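Side-chain contacts in envelope glycoprotein (PDB 5XEA), which probably attaches the virus to its host-cell receptor and later drives fusion of the viral envelope with the host membrane: residues E173-A176 / G177-L180; A280-D283 / D284-L288; F303-L306 / D307-F310; Q418-D421 / G422-F425; D431-I434 / Q435-Y439. All coordinates share one frame; numbering follows the deposited sequence.

Contact 1 of 5, residues E173-A176 / G177-L180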
loop_
_atom_site.group_PDB
_atom_site.type_symbol
_atom_site.label_atom_id
_atom_site.label_comp_id
_atom_site.label_asym_id
_atom_site.label_seq_id
_atom_site.Cartn_x
_atom_site.Cartn_y
_atom_site.Cartn_z
ATOM N N GLU B 173 -19.489 4.567 -16.589
ATOM C CA GLU B 173 -20.617 4.686 -15.672
ATOM C C GLU B 173 -21.897 4.230 -16.362
ATOM O O GLU B 173 -22.184 4.638 -17.492
ATOM C CB GLU B 173 -20.751 6.115 -15.155
ATOM C CG GLU B 173 -19.802 6.419 -13.991
ATOM C CD GLU B 173 -18.343 6.485 -14.422
ATOM O OE1 GLU B 173 -17.519 5.687 -13.921
ATOM O OE2 GLU B 173 -18.026 7.340 -15.273
ATOM N N HIS B 174 -22.642 3.356 -15.695
ATOM C CA HIS B 174 -23.852 2.802 -16.277
ATOM C C HIS B 174 -24.815 2.415 -15.165
ATOM O O HIS B 174 -24.425 2.245 -14.006
ATOM C CB HIS B 174 -23.546 1.587 -17.147
ATOM C CG HIS B 174 -22.807 0.507 -16.422
ATOM N ND1 HIS B 174 -23.432 -0.609 -15.914
ATOM C CD2 HIS B 174 -21.495 0.378 -16.115
ATOM C CE1 HIS B 174 -22.535 -1.384 -15.328
ATOM N NE2 HIS B 174 -21.353 -0.806 -15.433
ATOM N N SER B 175 -26.083 2.267 -15.537
ATOM C CA SER B 175 -27.063 1.781 -14.581
ATOM C C SER B 175 -26.841 0.294 -14.323
ATOM O O SER B 175 -26.269 -0.424 -15.142
ATOM C CB SER B 175 -28.478 2.031 -15.091
ATOM O OG SER B 175 -29.223 0.831 -15.036
ATOM N N ALA B 176 -27.298 -0.173 -13.163
ATOM C CA ALA B 176 -27.086 -1.572 -12.805
ATOM C C ALA B 176 -27.833 -2.526 -13.728
ATOM O O ALA B 176 -27.453 -3.697 -13.827
ATOM C CB ALA B 176 -27.498 -1.818 -11.349
ATOM N N GLY B 177 -28.888 -2.061 -14.397
ATOM C CA GLY B 177 -29.597 -2.896 -15.345
ATOM C C GLY B 177 -29.079 -2.857 -16.764
ATOM O O GLY B 177 -29.498 -3.676 -17.583
ATOM N N GLU B 178 -28.184 -1.914 -17.080
ATOM C CA GLU B 178 -27.587 -1.820 -18.410
ATOM C C GLU B 178 -26.274 -2.593 -18.433
ATOM O O GLU B 178 -25.275 -2.107 -17.883
ATOM C CB GLU B 178 -27.332 -0.363 -18.802
ATOM C CG GLU B 178 -28.559 0.507 -18.942
ATOM C CD GLU B 178 -28.220 1.965 -19.239
ATOM O OE1 GLU B 178 -27.158 2.439 -18.773
ATOM O OE2 GLU B 178 -29.011 2.635 -19.941
ATOM N N PRO B 179 -26.215 -3.769 -19.047
ATOM C CA PRO B 179 -24.925 -4.457 -19.181
ATOM C C PRO B 179 -24.033 -3.706 -20.155
ATOM O O PRO B 179 -24.506 -3.029 -21.067
ATOM C CB PRO B 179 -25.305 -5.838 -19.729
ATOM C CG PRO B 179 -26.820 -5.879 -19.759
ATOM C CD PRO B 179 -27.285 -4.460 -19.780
ATOM N N LEU B 180 -22.725 -3.810 -19.948
ATOM C CA LEU B 180 -21.762 -3.214 -20.868
ATOM C C LEU B 180 -21.261 -4.282 -21.826
ATOM O O LEU B 180 -20.936 -5.396 -21.402
ATOM C CB LEU B 180 -20.567 -2.610 -20.133
ATOM C CG LEU B 180 -20.719 -1.486 -19.119
ATOM C CD1 LEU B 180 -19.309 -1.110 -18.645
ATOM C CD2 LEU B 180 -21.428 -0.298 -19.743
#
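Two N-H groups grip the carbonyl oxygen Ser175 O, and they come at it from opposite faces of its plane. Glu178 N donates to it at 3.1 Å, the bond that closes a type I beta turn from Ser175 to Glu178, and the ring nitrogen His174 ND1 donates to the same Ser175 O at 2.9 Å. Both lie well out of the carbonyl plane, one on each face, so neither is on a lone pair. The His174 ring folds back over the turn because its CG stands between the backbone N and the carbonyl carbon (chi1 56°). One face of this ring receives Leu180: CG lies 3.8 Å from the ring centroid and 19° off the normal, a CH-pi contact displaced toward the rim on the CD2 side. At the head of the turn Ser175 OG accepts from Gly177 N at 3.0 Å. The extended side chain of Glu178 runs back alongside Ser175, where OE1 takes a weak hydrogen bond from Ser175 N at 3.4 Å. The turn links strand 171-174 to strand 180-184 of the antiparallel sheet and lies at the protein surface; the other ring nitrogen, NE2, is hydrogen-bonded to Thr164 OG1 of the neighbouring strand 159-165. With bonds at both ring nitrogens and leucine over one face, the imidazole is fixed in rotation, and its ND1 bond to Ser175 O ties the end of the strand to the turn.

Contact 2 of 5, residues A280-D283 / D284-L288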
loop_
_atom_site.group_PDB
_atom_site.type_symbol
_atom_site.label_atom_id
_atom_site.label_comp_id
_atom_site.label_asym_id
_atom_site.label_seq_id
_atom_site.Cartn_x
_atom_site.Cartn_y
_atom_site.Cartn_z
ATOM N N ALA B 280 0.721 1.117 -5.423
ATOM C CA ALA B 280 1.369 1.747 -4.271
ATOM C C ALA B 280 2.774 1.188 -4.072
ATOM O O ALA B 280 3.011 -0.024 -4.185
ATOM C CB ALA B 280 0.550 1.538 -2.990
ATOM N N SER B 281 3.714 2.082 -3.798
ATOM C CA SER B 281 5.091 1.663 -3.585
ATOM C C SER B 281 5.335 1.414 -2.102
ATOM O O SER B 281 4.550 1.837 -1.243
ATOM C CB SER B 281 6.061 2.719 -4.103
ATOM O OG SER B 281 6.046 3.859 -3.271
ATOM N N ILE B 282 6.428 0.705 -1.811
ATOM C CA ILE B 282 6.878 0.561 -0.424
ATOM C C ILE B 282 7.224 1.922 0.151
ATOM O O ILE B 282 6.930 2.212 1.319
ATOM C CB ILE B 282 8.068 -0.409 -0.312
ATOM C CG1 ILE B 282 7.665 -1.825 -0.712
ATOM C CG2 ILE B 282 8.670 -0.394 1.105
ATOM C CD1 ILE B 282 6.589 -2.435 0.111
ATOM N N ASP B 283 7.802 2.798 -0.674
ATOM C CA ASP B 283 8.028 4.170 -0.237
ATOM C C ASP B 283 6.741 4.837 0.250
ATOM O O ASP B 283 6.760 5.570 1.240
ATOM C CB ASP B 283 8.637 5.006 -1.356
ATOM C CG ASP B 283 9.195 6.327 -0.834
ATOM O OD1 ASP B 283 10.141 6.273 -0.030
ATOM O OD2 ASP B 283 8.701 7.404 -1.217
ATOM N N ASP B 284 5.627 4.645 -0.465
ATOM C CA ASP B 284 4.352 5.218 -0.019
ATOM C C ASP B 284 3.920 4.643 1.315
ATOM O O ASP B 284 3.349 5.355 2.151
ATOM C CB ASP B 284 3.250 4.964 -1.042
ATOM C CG ASP B 284 3.400 5.799 -2.282
ATOM O OD1 ASP B 284 3.837 6.957 -2.180
ATOM O OD2 ASP B 284 3.078 5.303 -3.377
ATOM N N LEU B 285 4.122 3.340 1.506
ATOM C CA LEU B 285 3.784 2.715 2.775
ATOM C C LEU B 285 4.629 3.273 3.915
ATOM O O LEU B 285 4.111 3.506 5.014
ATOM C CB LEU B 285 3.951 1.200 2.684
ATOM C CG LEU B 285 2.652 0.409 2.590
ATOM C CD1 LEU B 285 1.948 0.782 1.318
ATOM C CD2 LEU B 285 2.909 -1.088 2.660
ATOM N N HIS B 286 5.934 3.472 3.680
ATOM C CA HIS B 286 6.812 4.030 4.708
ATOM C C HIS B 286 6.343 5.415 5.137
ATOM O O HIS B 286 6.434 5.769 6.319
ATOM C CB HIS B 286 8.262 4.115 4.203
ATOM C CG HIS B 286 8.981 2.799 4.135
ATOM N ND1 HIS B 286 10.087 2.599 3.330
ATOM C CD2 HIS B 286 8.774 1.626 4.784
ATOM C CE1 HIS B 286 10.518 1.359 3.475
ATOM N NE2 HIS B 286 9.739 0.746 4.348
ATOM N N ALA B 287 5.862 6.221 4.186
ATOM C CA ALA B 287 5.417 7.575 4.508
ATOM C C ALA B 287 4.165 7.558 5.386
ATOM O O ALA B 287 4.046 8.352 6.334
ATOM C CB ALA B 287 5.166 8.356 3.220
ATOM N N LEU B 288 3.216 6.668 5.082
ATOM C CA LEU B 288 2.049 6.521 5.953
ATOM C C LEU B 288 2.466 5.993 7.319
ATOM O O LEU B 288 2.004 6.482 8.364
ATOM C CB LEU B 288 1.019 5.591 5.303
ATOM C CG LEU B 288 -0.297 5.333 6.065
ATOM C CD1 LEU B 288 -1.138 6.602 6.243
ATOM C CD2 LEU B 288 -1.127 4.250 5.376
HETATM O O HOH W 1 6.597 7.761 -2.589
HETATM O O HOH W 2 11.146 4.464 2.033
#
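Between Ser281 and Asp284 the backbone passes from an extended conformation into the first turn of helix 282-327, and Leu285 N closes that turn on Ser281 O at 3.2 Å. Ser281 OG accepts from Asp284 N at 2.9 Å; a chi1 of 71° turns the hydroxyl back over the start of the helix, facing the amide. In return, the Asp284 carboxylate reaches back past the serine, and OD2 takes a weak but nearly straight bond from Ser281 N at 3.3 Å. This reciprocal pair is a capping box, with Ser281 as N-cap of the long helix. The methyl CG2 of Ile282 lies over one face of the imidazole of His286, one turn further along, 3.8 Å from its centroid and displaced toward CE1 and NE2, a CH-pi contact. In the plane of that ring, at its edge, a water is hydrogen-bonded to His286 ND1 and donates to Asp283 OD1 at 2.9 Å, bridging the two side chains. The acidic groups are shared with the second subunit: Asp283 OD2 forms a salt bridge with its Arg414, and Asp284 accepts from its Arg414 N and Gly415 N. His286 NE2 is hydrogen-bonded to Lys266 of the second subunit, whose Trp275 meets the imidazole edge-to-face. Leu285 packs on Leu285 of both other subunits.

Contact 3 of 5, residues F303-L306 / D307-F310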
loop_
_atom_site.group_PDB
_atom_site.type_symbol
_atom_site.label_atom_id
_atom_site.label_comp_id
_atom_site.label_asym_id
_atom_site.label_seq_id
_atom_site.Cartn_x
_atom_site.Cartn_y
_atom_site.Cartn_z
ATOM N N PHE B 303 -0.319 11.129 26.887
ATOM C CA PHE B 303 -0.656 10.246 27.997
ATOM C C PHE B 303 0.222 10.519 29.215
ATOM O O PHE B 303 -0.267 10.504 30.348
ATOM C CB PHE B 303 -0.551 8.786 27.577
ATOM C CG PHE B 303 -1.779 8.281 26.906
ATOM C CD1 PHE B 303 -2.635 9.162 26.279
ATOM C CD2 PHE B 303 -2.090 6.935 26.906
ATOM C CE1 PHE B 303 -3.791 8.719 25.661
ATOM C CE2 PHE B 303 -3.247 6.477 26.283
ATOM C CZ PHE B 303 -4.102 7.376 25.666
ATOM N N ALA B 304 1.512 10.788 29.001
ATOM C CA ALA B 304 2.388 11.136 30.117
ATOM C C ALA B 304 1.920 12.407 30.822
ATOM O O ALA B 304 2.031 12.510 32.048
ATOM C CB ALA B 304 3.829 11.295 29.640
ATOM N N GLU B 305 1.397 13.386 30.075
ATOM C CA GLU B 305 0.886 14.590 30.729
ATOM C C GLU B 305 -0.393 14.285 31.506
ATOM O O GLU B 305 -0.606 14.831 32.595
ATOM C CB GLU B 305 0.660 15.710 29.699
ATOM C CG GLU B 305 -0.120 16.950 30.207
ATOM C CD GLU B 305 0.555 17.676 31.381
ATOM O OE1 GLU B 305 1.791 17.559 31.535
ATOM O OE2 GLU B 305 -0.148 18.360 32.165
ATOM N N LEU B 306 -1.243 13.405 30.968
ATOM C CA LEU B 306 -2.458 13.002 31.674
ATOM C C LEU B 306 -2.134 12.329 33.004
ATOM O O LEU B 306 -2.755 12.638 34.031
ATOM C CB LEU B 306 -3.298 12.071 30.799
ATOM C CG LEU B 306 -3.902 12.760 29.578
ATOM C CD1 LEU B 306 -4.712 11.777 28.728
ATOM C CD2 LEU B 306 -4.756 13.949 30.017
ATOM N N ASP B 307 -1.178 11.391 33.001
ATOM C CA ASP B 307 -0.778 10.728 34.242
ATOM C C ASP B 307 -0.170 11.727 35.216
ATOM O O ASP B 307 -0.395 11.646 36.431
ATOM C CB ASP B 307 0.215 9.601 33.954
ATOM C CG ASP B 307 -0.375 8.209 34.158
ATOM O OD1 ASP B 307 -1.416 8.058 34.837
ATOM O OD2 ASP B 307 0.230 7.239 33.639
ATOM N N SER B 308 0.592 12.693 34.697
ATOM C CA SER B 308 1.107 13.764 35.543
ATOM C C SER B 308 -0.025 14.541 36.209
ATOM O O SER B 308 0.085 14.941 37.376
ATOM C CB SER B 308 1.977 14.700 34.710
ATOM O OG SER B 308 2.568 15.689 35.522
ATOM N N ARG B 309 -1.107 14.801 35.473
ATOM C CA ARG B 309 -2.186 15.595 36.047
ATOM C C ARG B 309 -2.889 14.834 37.163
ATOM O O ARG B 309 -3.239 15.421 38.193
ATOM C CB ARG B 309 -3.174 16.019 34.961
ATOM C CG ARG B 309 -2.556 16.976 33.949
ATOM C CD ARG B 309 -3.549 17.361 32.891
ATOM N NE ARG B 309 -2.972 18.307 31.945
ATOM C CZ ARG B 309 -3.655 18.898 30.974
ATOM N NH1 ARG B 309 -4.952 18.645 30.821
ATOM N NH2 ARG B 309 -3.047 19.746 30.160
ATOM N N PHE B 310 -3.104 13.527 36.974
ATOM C CA PHE B 310 -3.665 12.704 38.041
ATOM C C PHE B 310 -2.736 12.635 39.239
ATOM O O PHE B 310 -3.194 12.704 40.390
ATOM C CB PHE B 310 -3.979 11.315 37.516
ATOM C CG PHE B 310 -5.163 11.298 36.603
ATOM C CD1 PHE B 310 -6.439 11.497 37.113
ATOM C CD2 PHE B 310 -5.006 11.119 35.241
ATOM C CE1 PHE B 310 -7.538 11.509 36.280
ATOM C CE2 PHE B 310 -6.098 11.124 34.404
ATOM C CZ PHE B 310 -7.373 11.325 34.928
#
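Glu305 and Arg309 cross one turn apart on helix 282-327, with the planes of carboxylate and guanidinium 77° from each other. The meeting is through a single oxygen: Arg309 NE donates to Glu305 OE2 at 2.8 Å with an N-H...O angle of 162°, a salt bridge through one N-H. OE2 lies at the edge of the guanidinium, within its plane, and is approached on its anti lone pair, away from OE1. Arg309 is stretched out from CG to NE, whereas Glu305 bends at chi2 (60°), which swings its carboxylate along the helix toward the next turn. The same acid oxygen also packs against the arginine chain, OE2 standing 3.3 Å from Arg309 CG. Phe310 is turned toward the backbone of the previous turn, where its CD2 comes 3.0 Å from Leu306 O; that oxygen also accepts the helical bond from Phe310 N at 3.1 Å. Both side chains of the salt bridge have further partners in the trimer. Glu305 OE2 and Arg309 NH2 bind the backbone N and O of Ser401 of the second subunit, while Arg309 NH1 forms a salt bridge with Asp307 of the third subunit and its guanidinium makes a cation-pi contact with Phe310 there. Leu306 packs on Leu306 of the third subunit, and Phe310 meets its counterpart there edge-to-face, placing this part of the long helix against the corresponding helix of a neighbouring subunit.

Contact 4 of 5, residues Q418-D421 / G422-F425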
loop_
_atom_site.group_PDB
_atom_site.type_symbol
_atom_site.label_atom_id
_atom_site.label_comp_id
_atom_site.label_asym_id
_atom_site.label_seq_id
_atom_site.Cartn_x
_atom_site.Cartn_y
_atom_site.Cartn_z
ATOM N N GLN B 418 -5.696 -4.257 -12.438
ATOM C CA GLN B 418 -4.869 -5.156 -13.252
ATOM C C GLN B 418 -4.550 -6.449 -12.524
ATOM O O GLN B 418 -4.261 -7.452 -13.175
ATOM C CB GLN B 418 -3.537 -4.504 -13.669
ATOM C CG GLN B 418 -3.636 -3.085 -14.198
ATOM C CD GLN B 418 -3.593 -2.035 -13.081
ATOM O OE1 GLN B 418 -4.526 -1.925 -12.297
ATOM N NE2 GLN B 418 -2.517 -1.259 -13.024
ATOM N N SER B 419 -4.572 -6.443 -11.187
ATOM C CA SER B 419 -4.310 -7.659 -10.428
ATOM C C SER B 419 -5.446 -8.667 -10.540
ATOM O O SER B 419 -5.244 -9.842 -10.220
ATOM C CB SER B 419 -4.093 -7.341 -8.941
ATOM O OG SER B 419 -2.809 -6.819 -8.674
ATOM N N GLU B 420 -6.631 -8.241 -10.958
ATOM C CA GLU B 420 -7.764 -9.156 -10.956
ATOM C C GLU B 420 -7.646 -10.170 -12.086
ATOM O O GLU B 420 -7.179 -9.854 -13.174
ATOM C CB GLU B 420 -9.062 -8.382 -11.084
ATOM C CG GLU B 420 -9.305 -7.465 -9.899
ATOM C CD GLU B 420 -10.504 -6.615 -10.125
ATOM O OE1 GLU B 420 -10.384 -5.628 -10.890
ATOM O OE2 GLU B 420 -11.563 -6.956 -9.561
ATOM N N ASP B 421 -8.103 -11.394 -11.800
ATOM C CA ASP B 421 -8.042 -12.490 -12.758
ATOM C C ASP B 421 -8.732 -12.144 -14.072
ATOM O O ASP B 421 -8.228 -12.480 -15.144
ATOM C CB ASP B 421 -8.656 -13.749 -12.140
ATOM C CG ASP B 421 -7.814 -14.310 -11.001
ATOM O OD1 ASP B 421 -6.612 -13.957 -10.903
ATOM O OD2 ASP B 421 -8.345 -15.122 -10.211
ATOM N N GLY B 422 -9.880 -11.468 -14.017
ATOM C CA GLY B 422 -10.587 -11.151 -15.252
ATOM C C GLY B 422 -9.769 -10.308 -16.217
ATOM O O GLY B 422 -9.752 -10.572 -17.422
ATOM N N TRP B 423 -9.066 -9.292 -15.704
ATOM C CA TRP B 423 -8.305 -8.432 -16.599
ATOM C C TRP B 423 -6.932 -9.004 -16.893
ATOM O O TRP B 423 -6.445 -8.831 -18.004
ATOM C CB TRP B 423 -8.184 -7.021 -16.035
ATOM C CG TRP B 423 -9.510 -6.385 -15.811
ATOM C CD1 TRP B 423 -10.104 -6.145 -14.616
ATOM C CD2 TRP B 423 -10.411 -5.915 -16.816
ATOM N NE1 TRP B 423 -11.328 -5.533 -14.807
ATOM C CE2 TRP B 423 -11.539 -5.386 -16.153
ATOM C CE3 TRP B 423 -10.379 -5.901 -18.217
ATOM C CZ2 TRP B 423 -12.621 -4.844 -16.838
ATOM C CZ3 TRP B 423 -11.455 -5.360 -18.901
ATOM C CH2 TRP B 423 -12.555 -4.837 -18.216
ATOM N N SER B 424 -6.303 -9.703 -15.937
ATOM C CA SER B 424 -5.036 -10.349 -16.251
ATOM C C SER B 424 -5.194 -11.457 -17.285
ATOM O O SER B 424 -4.205 -11.821 -17.915
ATOM C CB SER B 424 -4.379 -10.903 -14.983
ATOM O OG SER B 424 -5.123 -11.970 -14.443
ATOM N N PHE B 425 -6.412 -11.988 -17.468
ATOM C CA PHE B 425 -6.695 -12.929 -18.556
ATOM C C PHE B 425 -6.372 -12.324 -19.913
ATOM O O PHE B 425 -5.904 -13.022 -20.822
ATOM C CB PHE B 425 -8.172 -13.341 -18.501
ATOM C CG PHE B 425 -8.600 -14.368 -19.552
ATOM C CD1 PHE B 425 -8.304 -15.716 -19.391
ATOM C CD2 PHE B 425 -9.382 -13.987 -20.636
ATOM C CE1 PHE B 425 -8.719 -16.665 -20.329
ATOM C CE2 PHE B 425 -9.816 -14.936 -21.584
ATOM C CZ PHE B 425 -9.487 -16.270 -21.429
HETATM O O HOH W 3 -4.726 -12.427 -11.680
#
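Glu420 is the N-cap residue of helix 421-437, and its carbonyl oxygen starts the helical bonding across this contact. Ser424 N donates to Glu420 O at 2.9 Å, and Trp423 N adds a weak bond to the same oxygen. The next link of the helix is Phe425 N to Asp421 O at 3.0 Å.

Water-mediated bonding forms a second group. One water donates to Ser419 O at 3.0 Å and to Asp421 OD1 at 2.5 Å, and accepts from Ser424 OG. It thereby joins the loop before the helix to the side chains of its first turn. A chi1 of 67° turns Ser424 OG back toward the start of the helix, where the water lies.

Among the charged groups, Asp421 OD1 also makes a salt bridge with Lys273 of the third subunit, so water and lysine share one carboxylate oxygen. Glu420 OE2 is hydrogen-bonded to Phe150 N on strand 133-156, which fastens the helix start to the sheet of its own chain; Trp423 packs on Val149 of the same strand.

Glu420 and Trp423 meet by van der Waals contact. They run side by side in the same direction, with the carboxylate plane tilted 50° from that of the indole. Glu420 OE1 approaches the indole at its edge, in the ring plane, and lies 3.8 Å from Trp423 CD1.

Contact 5 of 5, residues D431-I434 / Q435-Y439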
loop_
_atom_site.group_PDB
_atom_site.type_symbol
_atom_site.label_atom_id
_atom_site.label_comp_id
_atom_site.label_asym_id
_atom_site.label_seq_id
_atom_site.Cartn_x
_atom_site.Cartn_y
_atom_site.Cartn_z
ATOM N N ASP B 431 0.260 -12.535 -24.011
ATOM C CA ASP B 431 1.559 -13.171 -23.805
ATOM C C ASP B 431 1.621 -14.519 -24.499
ATOM O O ASP B 431 2.649 -14.886 -25.088
ATOM C CB ASP B 431 1.834 -13.356 -22.312
ATOM C CG ASP B 431 2.036 -12.038 -21.581
ATOM O OD1 ASP B 431 1.771 -11.997 -20.358
ATOM O OD2 ASP B 431 2.470 -11.054 -22.220
ATOM N N ALA B 432 0.535 -15.282 -24.415
ATOM C CA ALA B 432 0.486 -16.589 -25.058
ATOM C C ALA B 432 0.545 -16.469 -26.580
ATOM O O ALA B 432 1.139 -17.314 -27.248
ATOM C CB ALA B 432 -0.784 -17.320 -24.614
ATOM N N LEU B 433 -0.076 -15.435 -27.152
ATOM C CA LEU B 433 0.006 -15.255 -28.600
ATOM C C LEU B 433 1.443 -14.992 -29.032
ATOM O O LEU B 433 1.895 -15.498 -30.067
ATOM C CB LEU B 433 -0.922 -14.117 -29.057
ATOM C CG LEU B 433 -0.951 -13.889 -30.592
ATOM C CD1 LEU B 433 -1.405 -15.134 -31.353
ATOM C CD2 LEU B 433 -1.780 -12.670 -30.978
ATOM N N ILE B 434 2.178 -14.211 -28.239
ATOM C CA ILE B 434 3.580 -13.906 -28.541
ATOM C C ILE B 434 4.416 -15.176 -28.513
ATOM O O ILE B 434 5.312 -15.371 -29.344
ATOM C CB ILE B 434 4.116 -12.852 -27.538
ATOM C CG1 ILE B 434 3.460 -11.478 -27.782
ATOM C CG2 ILE B 434 5.664 -12.753 -27.644
ATOM C CD1 ILE B 434 3.665 -10.437 -26.593
ATOM N N GLN B 435 4.150 -16.060 -27.546
ATOM C CA GLN B 435 4.908 -17.303 -27.474
ATOM C C GLN B 435 4.635 -18.189 -28.689
ATOM O O GLN B 435 5.568 -18.747 -29.276
ATOM C CB GLN B 435 4.595 -18.041 -26.173
ATOM C CG GLN B 435 5.142 -17.337 -24.862
ATOM C CD GLN B 435 6.669 -17.111 -24.931
ATOM O OE1 GLN B 435 7.451 -18.067 -25.079
ATOM N NE2 GLN B 435 7.090 -15.851 -24.863
ATOM N N THR B 436 3.366 -18.305 -29.101
ATOM C CA THR B 436 3.029 -19.199 -30.200
ATOM C C THR B 436 3.514 -18.658 -31.538
ATOM O O THR B 436 3.870 -19.435 -32.435
ATOM C CB THR B 436 1.526 -19.420 -30.283
ATOM O OG1 THR B 436 0.971 -19.522 -28.966
ATOM C CG2 THR B 436 1.303 -20.715 -30.995
ATOM N N MET B 437 3.478 -17.336 -31.708
ATOM C CA MET B 437 3.867 -16.693 -32.951
ATOM C C MET B 437 5.376 -16.524 -33.082
ATOM O O MET B 437 5.841 -16.094 -34.140
ATOM C CB MET B 437 3.169 -15.338 -33.060
ATOM C CG MET B 437 1.638 -15.454 -33.213
ATOM S SD MET B 437 1.214 -16.124 -34.854
ATOM C CE MET B 437 1.709 -14.748 -35.888
ATOM N N MET B 438 6.139 -16.879 -32.045
ATOM C CA MET B 438 7.557 -16.523 -31.990
ATOM C C MET B 438 8.335 -17.052 -33.205
ATOM O O MET B 438 9.236 -16.376 -33.717
ATOM C CB MET B 438 8.167 -17.061 -30.708
ATOM C CG MET B 438 9.547 -16.548 -30.481
ATOM S SD MET B 438 10.102 -17.059 -28.862
ATOM C CE MET B 438 9.173 -15.909 -27.826
ATOM N N TYR B 439 8.007 -18.246 -33.682
ATOM C CA TYR B 439 8.571 -18.705 -34.952
ATOM C C TYR B 439 7.556 -19.600 -35.653
ATOM O O TYR B 439 6.654 -20.167 -35.027
ATOM C CB TYR B 439 9.917 -19.436 -34.764
ATOM C CG TYR B 439 9.872 -20.553 -33.737
ATOM C CD1 TYR B 439 9.598 -21.855 -34.123
ATOM C CD2 TYR B 439 10.090 -20.300 -32.385
ATOM C CE1 TYR B 439 9.537 -22.883 -33.207
ATOM C CE2 TYR B 439 10.032 -21.340 -31.434
ATOM C CZ TYR B 439 9.762 -22.624 -31.859
ATOM O OH TYR B 439 9.693 -23.676 -30.971
HETATM O O HOH W 4 5.011 -14.059 -23.975
#
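Leu433 carries its CG opposite the backbone N (chi1 -177°), while Met437 holds its own CG beside the backbone N (chi1 -67°), and together these choices lay the two side chains next to each other, pointing the same way. They touch at Leu433 CD1 and Met437 CG, 3.6 Å apart. Met437 then bends at both following torsions, leading its sulfur end away from Leu433. Both residues also pack on Leu70 of strand 65-72, so this side of the helix lies against the sheet of its own chain. Here, in the final turns of helix 421-437, Thr436 hydrogen-bonds back to the main chain: OG1 donates to Ala432 O at 2.8 Å, and Thr436 N donates to that oxygen at 3.1 Å. The two donors reach Ala432 O from opposite faces of its plane, giving it both the regular helical bond and a side-chain one. Gln435 works through a water instead. Its chain bends at chi2, and NE2 donates to a water that passes a hydrogen bond to Asp431 O at 2.7 Å, the oxygen already bound by Gln435 N at 3.1 Å. Ile434 packs on Ile434 of the third subunit and on Met438 of the second subunit, while Met438 itself lies on Met437 of the third subunit. Further along the chain, Tyr439 meets Trp50 of the third subunit with rings edge-to-face.

In the fold
Contact 1 is a surface beta turn touched by no other subunit, whereas contacts 2 to 5 all meet neighbouring chains. Contacts 2 and 3 are buried and share helix 282-327, with centres about 34 Å apart; contacts 4 and 5 are partly buried on helix 421-437. Contacts 3 and 5 lie on opposite sides of the chain's centre. Chemistry follows place: contact 2 has a side-chain capping box, contact 4 joins its N-cap loop to the first turn through a water, and both have an aspartate salt-bridged to another subunit; contact 3 combines a salt bridge within the helix with others between subunits, and contact 5 a leucine-methionine contact with threonine and water-mediated bonds to the backbone.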